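Local structure of putative branched-chain amino acid transport system substrate-binding protein (Rhodopseudomonas palustris, 3TX6) at residues A[242-254]-A[268-282]. The protein probably serves as the periplasmic solute-binding component of an ABC transporter, binding lignin-derived aromatic acids such as p-coumaric acid and related compounds. Numbering follows the deposited sequence.
With ENO (3-(4-hydroxy-phenyl)pyruvic acid), chain D.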
loop_
_atom_site.group_PDB
_atom_site.type_symbol
_atom_site.label_atom_id
_atom_site.label_comp_id
_atom_site.label_asym_id
_atom_site.label_seq_id
_atom_site.Cartn_x
_atom_site.Cartn_y
_atom_site.Cartn_z
ATOM N N LEU A 242 2.909 11.099 13.623
ATOM C CA LEU A 242 1.588 11.005 12.970
ATOM C C LEU A 242 1.805 10.210 11.706
ATOM O O LEU A 242 2.744 10.463 10.955
ATOM C CB LEU A 242 1.054 12.391 12.600
ATOM C CG LEU A 242 0.627 13.337 13.716
ATOM C CD1 LEU A 242 -0.258 12.638 14.782
ATOM C CD2 LEU A 242 1.924 13.890 14.306
HETATM N N MSE A 243 0.894 9.290 11.450
HETATM C CA MSE A 243 1.127 8.311 10.382
HETATM C C MSE A 243 -0.168 8.048 9.708
HETATM O O MSE A 243 -1.181 7.767 10.375
HETATM C CB MSE A 243 1.708 7.033 10.994
HETATM C CG MSE A 243 1.733 5.957 9.924
HETATM SE SE MSE A 243 2.420 4.274 10.590
HETATM C CE MSE A 243 4.190 4.777 11.327
ATOM N N ALA A 244 -0.169 8.174 8.382
ATOM C CA ALA A 244 -1.347 7.819 7.586
ATOM C C ALA A 244 -1.390 6.304 7.544
ATOM O O ALA A 244 -0.342 5.646 7.391
ATOM C CB ALA A 244 -1.255 8.396 6.167
ATOM N N SER A 245 -2.586 5.739 7.732
ATOM C CA SER A 245 -2.754 4.293 7.755
ATOM C C SER A 245 -4.082 3.939 7.176
ATOM O O SER A 245 -5.027 4.687 7.282
ATOM C CB SER A 245 -2.743 3.828 9.200
ATOM O OG SER A 245 -2.899 2.476 9.328
ATOM N N GLY A 246 -4.154 2.765 6.586
ATOM C CA GLY A 246 -5.429 2.147 6.351
ATOM C C GLY A 246 -6.102 1.804 7.672
ATOM O O GLY A 246 -5.441 1.648 8.701
ATOM N N PRO A 247 -7.424 1.654 7.645
ATOM C CA PRO A 247 -8.231 1.390 8.843
ATOM C C PRO A 247 -8.018 0.017 9.441
ATOM O O PRO A 247 -8.451 -0.258 10.567
ATOM C CB PRO A 247 -9.661 1.616 8.369
ATOM C CG PRO A 247 -9.619 1.453 6.889
ATOM C CD PRO A 247 -8.268 1.942 6.463
ATOM N N VAL A 248 -7.385 -0.878 8.688
ATOM C CA VAL A 248 -7.102 -2.231 9.192
ATOM C C VAL A 248 -6.242 -2.196 10.429
ATOM O O VAL A 248 -6.195 -3.163 11.181
ATOM C CB VAL A 248 -6.379 -3.132 8.118
ATOM C CG1 VAL A 248 -4.901 -2.725 7.909
ATOM C CG2 VAL A 248 -6.562 -4.619 8.467
HETATM N N MSE A 249 -5.544 -1.104 10.645
HETATM C CA MSE A 249 -4.705 -1.045 11.816
HETATM C C MSE A 249 -5.526 -0.915 13.086
HETATM O O MSE A 249 -5.018 -1.232 14.177
HETATM C CB MSE A 249 -3.693 0.076 11.713
HETATM C CG MSE A 249 -2.632 -0.211 10.657
HETATM SE SE MSE A 249 -1.473 -1.751 11.045
HETATM C CE MSE A 249 -0.333 -0.820 12.351
ATOM N N ASP A 250 -6.788 -0.494 12.987
ATOM C CA ASP A 250 -7.656 -0.427 14.188
ATOM C C ASP A 250 -9.124 -0.697 13.900
ATOM O O ASP A 250 -9.938 0.203 14.020
ATOM C CB ASP A 250 -7.470 0.949 14.851
ATOM C CG ASP A 250 -8.173 1.085 16.191
ATOM O OD1 ASP A 250 -8.555 0.084 16.794
ATOM O OD2 ASP A 250 -8.347 2.247 16.635
ATOM N N PRO A 251 -9.481 -1.962 13.595
ATOM C CA PRO A 251 -10.893 -2.247 13.399
ATOM C C PRO A 251 -11.708 -2.097 14.702
ATOM O O PRO A 251 -12.902 -1.738 14.677
ATOM C CB PRO A 251 -10.901 -3.698 12.907
ATOM C CG PRO A 251 -9.545 -3.870 12.318
ATOM C CD PRO A 251 -8.633 -3.094 13.203
ATOM N N GLU A 252 -11.072 -2.382 15.814
ATOM C CA GLU A 252 -11.702 -2.245 17.122
ATOM C C GLU A 252 -12.238 -0.821 17.359
ATOM O O GLU A 252 -13.273 -0.637 18.020
ATOM C CB GLU A 252 -10.706 -2.615 18.242
ATOM C CG GLU A 252 -10.210 -4.063 18.227
ATOM C CD GLU A 252 -8.996 -4.324 17.357
ATOM O OE1 GLU A 252 -8.548 -3.462 16.570
ATOM O OE2 GLU A 252 -8.495 -5.443 17.438
ATOM N N GLY A 253 -11.526 0.176 16.841
ATOM C CA GLY A 253 -11.866 1.583 17.033
ATOM C C GLY A 253 -12.953 2.065 16.069
ATOM O O GLY A 253 -13.454 3.174 16.209
ATOM N N GLN A 254 -13.296 1.236 15.071
ATOM C CA GLN A 254 -14.314 1.601 14.098
ATOM C C GLN A 254 -15.702 1.340 14.679
ATOM O O GLN A 254 -15.896 0.459 15.527
ATOM C CB GLN A 254 -14.124 0.828 12.780
ATOM C CG GLN A 254 -12.789 1.097 12.084
ATOM C CD GLN A 254 -12.530 0.141 10.935
ATOM O OE1 GLN A 254 -13.472 -0.323 10.293
ATOM N NE2 GLN A 254 -11.265 -0.227 10.716
ATOM N N ASN A 268 -7.268 -9.617 10.771
ATOM C CA ASN A 268 -6.444 -9.487 11.946
ATOM C C ASN A 268 -6.594 -10.669 12.946
ATOM O O ASN A 268 -5.605 -11.153 13.491
ATOM C CB ASN A 268 -6.681 -8.141 12.650
ATOM C CG ASN A 268 -6.205 -6.974 11.841
ATOM O OD1 ASN A 268 -5.500 -7.143 10.852
ATOM N ND2 ASN A 268 -6.528 -5.766 12.296
ATOM N N THR A 269 -7.806 -11.152 13.172
ATOM C CA THR A 269 -7.990 -12.313 14.046
ATOM C C THR A 269 -7.166 -13.489 13.503
ATOM O O THR A 269 -6.448 -14.149 14.236
ATOM C CB THR A 269 -9.483 -12.656 14.199
ATOM O OG1 THR A 269 -10.140 -11.533 14.779
ATOM C CG2 THR A 269 -9.648 -13.855 15.053
ATOM N N ALA A 270 -7.252 -13.729 12.206
ATOM C CA ALA A 270 -6.565 -14.864 11.588
ATOM C C ALA A 270 -5.027 -14.671 11.659
ATOM O O ALA A 270 -4.290 -15.561 12.072
ATOM C CB ALA A 270 -7.020 -15.041 10.155
ATOM N N TYR A 271 -4.563 -13.504 11.223
ATOM C CA TYR A 271 -3.138 -13.241 11.128
ATOM C C TYR A 271 -2.516 -13.246 12.533
ATOM O O TYR A 271 -1.452 -13.822 12.741
ATOM C CB TYR A 271 -2.880 -11.886 10.421
ATOM C CG TYR A 271 -1.467 -11.776 9.877
ATOM C CD1 TYR A 271 -0.383 -11.498 10.741
ATOM C CD2 TYR A 271 -1.175 -12.045 8.560
ATOM C CE1 TYR A 271 0.923 -11.450 10.272
ATOM C CE2 TYR A 271 0.106 -12.004 8.101
ATOM C CZ TYR A 271 1.172 -11.747 8.976
ATOM O OH TYR A 271 2.476 -11.746 8.489
ATOM N N GLU A 272 -3.183 -12.585 13.473
ATOM C CA GLU A 272 -2.631 -12.468 14.823
ATOM C C GLU A 272 -2.763 -13.775 15.611
ATOM O O GLU A 272 -1.956 -14.016 16.479
ATOM C CB GLU A 272 -3.253 -11.260 15.534
ATOM C CG GLU A 272 -2.917 -9.976 14.753
ATOM C CD GLU A 272 -3.393 -8.693 15.387
ATOM O OE1 GLU A 272 -4.496 -8.693 15.987
ATOM O OE2 GLU A 272 -2.663 -7.667 15.272
ATOM N N ALA A 273 -3.729 -14.631 15.295
ATOM C CA ALA A 273 -3.761 -15.968 15.903
ATOM C C ALA A 273 -2.525 -16.802 15.511
ATOM O O ALA A 273 -1.925 -17.464 16.363
ATOM C CB ALA A 273 -5.052 -16.701 15.579
ATOM N N LYS A 274 -2.074 -16.694 14.256
ATOM C CA LYS A 274 -0.899 -17.464 13.843
ATOM C C LYS A 274 0.417 -16.750 14.207
ATOM O O LYS A 274 1.403 -17.383 14.553
ATOM C CB LYS A 274 -0.950 -17.785 12.360
ATOM C CG LYS A 274 0.203 -18.690 11.927
ATOM C CD LYS A 274 -0.038 -19.323 10.579
ATOM C CE LYS A 274 1.165 -20.145 10.139
ATOM N NZ LYS A 274 0.794 -21.025 8.972
ATOM N N TYR A 275 0.467 -15.439 14.060
ATOM C CA TYR A 275 1.743 -14.723 14.143
ATOM C C TYR A 275 1.880 -13.848 15.401
ATOM O O TYR A 275 2.932 -13.291 15.637
ATOM C CB TYR A 275 2.029 -13.956 12.845
ATOM C CG TYR A 275 2.076 -14.858 11.629
ATOM C CD1 TYR A 275 3.122 -15.738 11.452
ATOM C CD2 TYR A 275 1.051 -14.868 10.689
ATOM C CE1 TYR A 275 3.192 -16.585 10.392
ATOM C CE2 TYR A 275 1.107 -15.741 9.582
ATOM C CZ TYR A 275 2.187 -16.566 9.425
ATOM O OH TYR A 275 2.252 -17.441 8.390
ATOM N N GLY A 276 0.806 -13.763 16.196
ATOM C CA GLY A 276 0.861 -13.149 17.505
ATOM C C GLY A 276 0.166 -11.804 17.589
ATOM O O GLY A 276 -0.100 -11.152 16.574
ATOM N N PRO A 277 -0.105 -11.367 18.807
ATOM C CA PRO A 277 -0.727 -10.101 18.973
ATOM C C PRO A 277 -0.001 -8.930 18.346
ATOM O O PRO A 277 1.235 -8.863 18.311
ATOM C CB PRO A 277 -0.839 -9.957 20.482
ATOM C CG PRO A 277 -0.919 -11.375 20.975
ATOM C CD PRO A 277 0.030 -12.105 20.075
ATOM N N ASN A 278 -0.802 -8.005 17.827
ATOM C CA ASN A 278 -0.289 -6.810 17.149
ATOM C C ASN A 278 0.665 -7.041 15.979
ATOM O O ASN A 278 1.436 -6.160 15.617
ATOM C CB ASN A 278 0.350 -5.865 18.128
ATOM C CG ASN A 278 -0.657 -4.970 18.715
ATOM O OD1 ASN A 278 -0.839 -4.982 19.901
ATOM N ND2 ASN A 278 -1.396 -4.230 17.853
ATOM N N SER A 279 0.523 -8.187 15.349
ATOM C CA SER A 279 1.246 -8.453 14.121
ATOM C C SER A 279 0.493 -7.990 12.874
ATOM O O SER A 279 1.005 -8.164 11.782
ATOM C CB SER A 279 1.648 -9.935 13.969
ATOM O OG SER A 279 0.530 -10.793 13.991
ATOM N N ARG A 280 -0.686 -7.379 13.039
ATOM C CA ARG A 280 -1.422 -6.793 11.905
ATOM C C ARG A 280 -0.524 -5.804 11.166
ATOM O O ARG A 280 0.353 -5.181 11.754
ATOM C CB ARG A 280 -2.640 -6.080 12.427
ATOM C CG ARG A 280 -2.336 -4.870 13.338
ATOM C CD ARG A 280 -3.548 -4.309 14.044
ATOM N NE ARG A 280 -4.158 -5.284 14.926
ATOM C CZ ARG A 280 -5.305 -5.078 15.583
ATOM N NH1 ARG A 280 -5.927 -3.911 15.465
ATOM N NH2 ARG A 280 -5.815 -6.044 16.359
ATOM N N SER A 281 -0.796 -5.623 9.883
ATOM C CA SER A 281 -0.087 -4.652 9.052
ATOM C C SER A 281 -0.965 -4.091 7.943
ATOM O O SER A 281 -1.890 -4.726 7.452
ATOM C CB SER A 281 1.208 -5.222 8.466
ATOM O OG SER A 281 0.938 -6.274 7.562
ATOM N N GLN A 282 -0.567 -2.905 7.532
ATOM C CA GLN A 282 -0.983 -2.280 6.263
ATOM C C GLN A 282 -0.883 -3.258 5.111
ATOM O O GLN A 282 -1.762 -3.314 4.254
ATOM C CB GLN A 282 -0.068 -1.078 6.002
ATOM C CG GLN A 282 -0.298 -0.274 4.726
ATOM C CD GLN A 282 -1.528 0.613 4.729
ATOM O OE1 GLN A 282 -2.207 0.773 5.759
ATOM N NE2 GLN A 282 -1.807 1.201 3.573
HETATM O O4 ENO D . 5.108 1.645 -2.543
HETATM C C9 ENO D . 3.440 0.027 -0.046
HETATM C C8 ENO D . 2.120 -0.117 0.329
HETATM C C7 ENO D . 1.410 0.950 0.902
HETATM C C6 ENO D . 2.034 2.179 0.993
HETATM C C5 ENO D . 3.370 2.335 0.637
HETATM C C4 ENO D . 4.092 1.257 0.095
HETATM O O3 ENO D . 0.075 0.756 1.237
HETATM C C3 ENO D . 5.552 1.390 -0.231
HETATM C C2 ENO D . 5.949 1.675 -1.628
HETATM C C1 ENO D . 7.368 1.862 -1.893
HETATM O O2 ENO D . 7.717 2.048 -3.078
HETATM O O1 ENO D . 8.215 1.842 -0.951
HETATM O O HOH W 1 -8.647 -6.291 14.564
#
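Arg280 reaches across to Glu252 and Met249 at a crossover between the lobes of this two-lobed periplasmic binding protein, probably part of its hinge, where the chain leaves strand 242-245 of one lobe's sheet and crosses to the other lobe through helix 261-275. From CB of the arginine, CG stands between the backbone N and the carbonyl carbon (chi1 64°) and lies 4.0 Å from the SE of Met249, a selenomethionine whose bent chain brings its end back against Ser281. CD passes the carbonyl O of Met249, and the bend at chi3 then turns the guanidinium so that its edge serves two carboxylates. NE and NH2 take Glu272 side-on, while NH1 and NH2 take Glu252 end-on, each to a syn lone pair, with NH1 2.9 Å from Glu252 OE1 and the two planes only 6° apart. NH1 also donates to Met249 O, which it meets from above the carbonyl plane. Five bonds to the two glutamates and this carbonyl fix the guanidinium's orientation and rotation, and two carboxylates would probably favour its positive charge. Over one face, toward its rim, lies Asn268 ND2, itself bonded 2.9 Å to Val248 O, nearly along the C=O axis; a water donates to Glu252 OE2 and accepts from ND2. Toward the pocket, Val248 CG1 packs 3.6 Å from Ser281 O, and Ser281 OG caps Ala284 N at the start of helix 282-304. The amide of Gln282 then joins crossover to ligand: OE1 accepts from Gly246 N on an in-plane lone pair, and NE2 donates to Gln117 OE1 and, almost straight at 176°, to O3 of the bound 3-(4-hydroxy-phenyl)pyruvic acid, 3.0 Å away.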